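Local atomic coordinates of NAD-dependent epimerase/dehydratase (PDB entry 6DNT), a protein that probably interconverts UDP-N-acetylglucosamine and its galacto epimer at C4 with bound NAD, and is seen here holding UDP-N-acetylmuramic acid. Residues 144-152 with 257-266. Sequence-based numbering, arbitrary orientation. Where two conformers were deposited one is given.
With NAD (nicotinamide-adenine-dinucleotide), chain B.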
loop_
_atom_site.group_PDB
_atom_site.type_symbol
_atom_site.label_atom_id
_atom_site.label_comp_id
_atom_site.label_asym_id
_atom_site.label_seq_id
_atom_site.Cartn_x
_atom_site.Cartn_y
_atom_site.Cartn_z
ATOM N N ASN A 144 -7.159 17.982 -12.935
ATOM C CA ASN A 144 -5.865 18.395 -13.485
ATOM C C ASN A 144 -5.092 19.312 -12.529
ATOM O O ASN A 144 -4.478 20.306 -12.935
ATOM C CB ASN A 144 -6.064 19.045 -14.864
ATOM C CG ASN A 144 -6.885 18.174 -15.790
ATOM O OD1 ASN A 144 -6.412 17.142 -16.245
ATOM N ND2 ASN A 144 -8.132 18.571 -16.047
ATOM N N ILE A 145 -5.131 18.948 -11.246
ATOM C CA ILE A 145 -4.365 19.630 -10.197
ATOM C C ILE A 145 -2.884 19.580 -10.583
ATOM O O ILE A 145 -2.392 18.534 -11.016
ATOM C CB ILE A 145 -4.619 18.916 -8.836
ATOM C CG1 ILE A 145 -6.053 19.201 -8.347
ATOM C CG2 ILE A 145 -3.588 19.285 -7.767
ATOM C CD1 ILE A 145 -6.400 20.651 -8.110
ATOM N N LYS A 146 -2.192 20.714 -10.468
ATOM C CA LYS A 146 -0.790 20.797 -10.900
ATOM C C LYS A 146 0.108 19.922 -10.053
ATOM O O LYS A 146 1.032 19.303 -10.569
ATOM C CB LYS A 146 -0.268 22.235 -10.881
ATOM C CG LYS A 146 -0.864 23.095 -11.980
ATOM C CD LYS A 146 -0.496 24.567 -11.795
ATOM C CE LYS A 146 -1.361 25.472 -12.667
ATOM N NZ LYS A 146 -2.812 25.407 -12.320
ATOM N N LYS A 147 -0.153 19.866 -8.747
ATOM C CA LYS A 147 0.658 19.019 -7.876
ATOM C C LYS A 147 -0.076 18.677 -6.591
ATOM O O LYS A 147 -0.766 19.530 -6.020
ATOM C CB LYS A 147 1.964 19.714 -7.535
ATOM C CG LYS A 147 3.051 18.786 -7.005
ATOM C CD LYS A 147 4.216 18.703 -7.955
ATOM C CE LYS A 147 5.401 18.043 -7.306
ATOM N NZ LYS A 147 6.661 18.767 -7.620
ATOM N N VAL A 148 0.154 17.455 -6.104
ATOM C CA VAL A 148 -0.291 17.000 -4.788
ATOM C C VAL A 148 0.943 16.897 -3.889
ATOM O O VAL A 148 1.944 16.324 -4.318
ATOM C CB VAL A 148 -0.927 15.603 -4.892
ATOM C CG1 VAL A 148 -1.202 15.031 -3.504
ATOM C CG2 VAL A 148 -2.192 15.643 -5.747
ATOM N N ILE A 149 0.902 17.438 -2.667
ATOM C CA ILE A 149 2.031 17.326 -1.759
ATOM C C ILE A 149 1.467 16.497 -0.614
ATOM O O ILE A 149 0.571 16.955 0.084
ATOM C CB ILE A 149 2.557 18.695 -1.314
ATOM C CG1 ILE A 149 2.885 19.589 -2.537
ATOM C CG2 ILE A 149 3.799 18.492 -0.452
ATOM C CD1 ILE A 149 1.694 20.326 -3.130
ATOM N N PHE A 150 1.973 15.274 -0.460
ATOM C CA PHE A 150 1.429 14.296 0.488
ATOM C C PHE A 150 2.340 14.137 1.706
ATOM O O PHE A 150 3.540 14.005 1.554
ATOM C CB PHE A 150 1.281 12.930 -0.192
ATOM C CG PHE A 150 0.837 11.838 0.739
ATOM C CD1 PHE A 150 -0.376 11.923 1.401
ATOM C CD2 PHE A 150 1.654 10.738 0.992
ATOM C CE1 PHE A 150 -0.777 10.937 2.287
ATOM C CE2 PHE A 150 1.254 9.747 1.879
ATOM C CZ PHE A 150 0.044 9.841 2.523
ATOM N N SER A 151 1.738 14.137 2.896
ATOM C CA SER A 151 2.446 13.952 4.156
ATOM C C SER A 151 2.563 12.463 4.466
ATOM O O SER A 151 1.595 11.835 4.863
ATOM C CB SER A 151 1.681 14.634 5.295
ATOM O OG SER A 151 1.687 16.027 5.123
ATOM N N SER A 152 3.748 11.913 4.244
ATOM C CA SER A 152 4.070 10.536 4.612
ATOM C C SER A 152 4.921 10.566 5.873
ATOM O O SER A 152 4.967 11.590 6.560
ATOM C CB SER A 152 4.780 9.827 3.461
ATOM O OG SER A 152 4.881 8.451 3.742
ATOM N N ASN A 257 7.003 21.671 2.296
ATOM C CA ASN A 257 5.748 21.485 1.578
ATOM C C ASN A 257 5.628 22.482 0.431
ATOM O O ASN A 257 5.328 22.109 -0.710
ATOM C CB ASN A 257 4.547 21.627 2.521
ATOM C CG ASN A 257 4.104 20.304 3.095
ATOM O OD1 ASN A 257 3.158 19.709 2.603
ATOM N ND2 ASN A 257 4.797 19.829 4.123
ATOM N N ILE A 258 5.899 23.744 0.741
ATOM C CA ILE A 258 5.710 24.831 -0.223
ATOM C C ILE A 258 6.728 24.737 -1.354
ATOM O O ILE A 258 6.358 24.870 -2.527
ATOM C CB ILE A 258 5.741 26.199 0.481
ATOM C CG1 ILE A 258 4.526 26.293 1.418
ATOM C CG2 ILE A 258 5.707 27.336 -0.535
ATOM C CD1 ILE A 258 4.584 27.415 2.429
ATOM N N LEU A 259 7.981 24.469 -1.014
ATOM C CA LEU A 259 9.020 24.232 -2.017
ATOM C C LEU A 259 8.721 23.017 -2.911
ATOM O O LEU A 259 9.004 23.053 -4.112
ATOM C CB LEU A 259 10.393 24.093 -1.355
ATOM C CG LEU A 259 10.958 25.391 -0.772
ATOM C CD1 LEU A 259 12.155 25.117 0.117
ATOM C CD2 LEU A 259 11.342 26.358 -1.885
ATOM N N SER A 260 8.129 21.963 -2.344
ATOM C CA SER A 260 7.762 20.776 -3.121
ATOM C C SER A 260 6.680 21.085 -4.162
ATOM O O SER A 260 6.697 20.540 -5.284
ATOM C CB SER A 260 7.264 19.653 -2.209
ATOM O OG SER A 260 8.297 19.209 -1.361
ATOM N N ALA A 261 5.742 21.935 -3.776
ATOM C CA ALA A 261 4.665 22.348 -4.671
ATOM C C ALA A 261 5.225 23.089 -5.874
ATOM O O ALA A 261 4.747 22.905 -6.993
ATOM C CB ALA A 261 3.661 23.229 -3.935
ATOM N N GLU A 262 6.241 23.912 -5.634
ATOM C CA GLU A 262 6.868 24.747 -6.670
ATOM C C GLU A 262 7.892 23.999 -7.530
ATOM O O GLU A 262 8.254 24.486 -8.599
ATOM C CB GLU A 262 7.556 25.953 -6.025
ATOM C CG GLU A 262 6.607 26.872 -5.270
ATOM C CD GLU A 262 7.322 27.956 -4.476
ATOM O OE1 GLU A 262 8.451 27.725 -3.976
ATOM O OE2 GLU A 262 6.741 29.052 -4.348
ATOM N N SER A 263 8.354 22.840 -7.065
ATOM C CA SER A 263 9.381 22.045 -7.744
ATOM C C SER A 263 8.838 21.276 -8.945
ATOM O O SER A 263 7.647 20.945 -8.985
ATOM C CB SER A 263 9.984 21.035 -6.750
ATOM O OG SER A 263 10.937 20.164 -7.363
ATOM N N ASP A 264 9.716 20.989 -9.911
ATOM C CA ASP A 264 9.384 20.093 -11.031
ATOM C C ASP A 264 9.582 18.615 -10.687
ATOM O O ASP A 264 9.257 17.744 -11.493
ATOM C CB ASP A 264 10.217 20.431 -12.280
ATOM C CG ASP A 264 9.765 21.716 -12.969
ATOM O OD1 ASP A 264 8.601 22.149 -12.794
ATOM O OD2 ASP A 264 10.589 22.289 -13.714
ATOM N N TYR A 265 10.107 18.329 -9.501
ATOM C CA TYR A 265 10.381 16.963 -9.089
ATOM C C TYR A 265 9.098 16.194 -8.735
ATOM O O TYR A 265 8.212 16.733 -8.074
ATOM C CB TYR A 265 11.326 16.985 -7.885
ATOM C CG TYR A 265 11.658 15.626 -7.347
ATOM C CD1 TYR A 265 12.569 14.796 -7.997
ATOM C CD2 TYR A 265 11.064 15.167 -6.179
ATOM C CE1 TYR A 265 12.875 13.536 -7.492
ATOM C CE2 TYR A 265 11.355 13.916 -5.677
ATOM C CZ TYR A 265 12.256 13.110 -6.321
ATOM O OH TYR A 265 12.532 11.876 -5.780
ATOM N N ASN A 266 9.010 14.949 -9.193
ATOM C CA ASN A 266 7.975 14.009 -8.736
ATOM C C ASN A 266 8.633 12.852 -8.027
ATOM O O ASN A 266 9.566 12.257 -8.555
ATOM C CB ASN A 266 7.162 13.455 -9.899
ATOM C CG ASN A 266 6.396 14.526 -10.611
ATOM O OD1 ASN A 266 5.555 15.190 -10.014
ATOM N ND2 ASN A 266 6.711 14.738 -11.892
HETATM P PA NAD B . -2.974 16.432 13.297
HETATM O O1A NAD B . -2.656 17.652 14.108
HETATM O O2A NAD B . -3.866 15.397 13.890
HETATM O O5B NAD B . -3.586 16.966 11.905
HETATM C C5B NAD B . -4.468 16.166 11.121
HETATM C C4B NAD B . -5.640 17.060 10.770
HETATM O O4B NAD B . -6.503 16.341 9.887
HETATM C C3B NAD B . -6.478 17.445 11.983
HETATM O O3B NAD B . -6.696 18.849 11.962
HETATM C C2B NAD B . -7.759 16.635 11.856
HETATM O O2B NAD B . -8.943 17.250 12.392
HETATM C C1B NAD B . -7.845 16.423 10.357
HETATM N N9A NAD B . -8.489 15.182 9.905
HETATM C C8A NAD B . -8.203 13.914 10.293
HETATM N N7A NAD B . -8.955 13.019 9.605
HETATM C C5A NAD B . -9.710 13.734 8.726
HETATM C C6A NAD B . -10.714 13.421 7.698
HETATM N N6A NAD B . -11.060 12.146 7.464
HETATM N N1A NAD B . -11.267 14.468 7.010
HETATM C C2A NAD B . -10.919 15.744 7.248
HETATM N N3A NAD B . -10.001 16.107 8.176
HETATM C C4A NAD B . -9.388 15.143 8.922
HETATM O O3 NAD B . -1.610 15.718 12.826
HETATM P PN NAD B . -0.255 16.365 12.322
HETATM O O1N NAD B . -0.429 17.796 11.907
HETATM O O2N NAD B . 0.838 16.005 13.291
HETATM O O5D NAD B . -0.019 15.456 11.024
HETATM C C5D NAD B . -0.255 16.000 9.721
HETATM C C4D NAD B . 0.208 14.972 8.691
HETATM O O4D NAD B . 1.611 14.746 8.852
HETATM C C3D NAD B . -0.482 13.621 8.842
HETATM O O3D NAD B . -0.719 13.032 7.551
HETATM C C2D NAD B . 0.527 12.808 9.615
HETATM O O2D NAD B . 0.349 11.412 9.415
HETATM C C1D NAD B . 1.827 13.342 9.056
HETATM N N1N NAD B . 3.002 13.150 9.914
HETATM C C2N NAD B . 3.123 13.793 11.088
HETATM C C3N NAD B . 4.252 13.616 11.882
HETATM C C7N NAD B . 4.444 14.297 13.217
HETATM O O7N NAD B . 5.478 14.078 13.838
HETATM N N7N NAD B . 3.511 15.089 13.738
HETATM C C4N NAD B . 5.255 12.764 11.411
HETATM C C5N NAD B . 5.108 12.102 10.204
HETATM C C6N NAD B . 3.955 12.303 9.471
HETATM O O HOH W 1 6.359 18.045 -10.263
HETATM O O HOH W 2 1.410 17.494 2.783
#
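Where helix 250-262 ends against the Rossmann-type sheet, Lys147 of a central strand shows how a buried lysine can tie a helix end and the loop after it to a sheet. Its NZ donates to three backbone carbonyls: Ser260 O at 2.9 Å, met almost end-on (C=O...N 169°), Ser263 O at 2.8 Å, approached from above the carbonyl plane, and Tyr265 O at 2.6 Å, with NZ about 21° off that carbonyl's own plane. A water accepts a further bond from NZ and is also hydrogen-bonded to Asn266 OD1, which accepts from Tyr199 N as well. Bends at chi2 and chi4 bring NZ among these carbonyls, which would favour a positive charge. Cut back to an alanine, this position would probably leave the three carbonyls without their shared donor and the loop less firmly held. Tyr265 N on Ser263 OG closes an ST turn there. In one of its two conformers, Ile149 lays CD1 against Ala261 CB (3.6 Å) and CG2 beside Asn257 OD1 (3.4 Å). A second water joins Ile149 O, Ser151 OG and Asn257 OD1, while Asn257 ND2 reaches Tyr204. Strand 147-153 runs on to the NAD; a helix so packed on parallel strands is characteristic of the Rossmann fold.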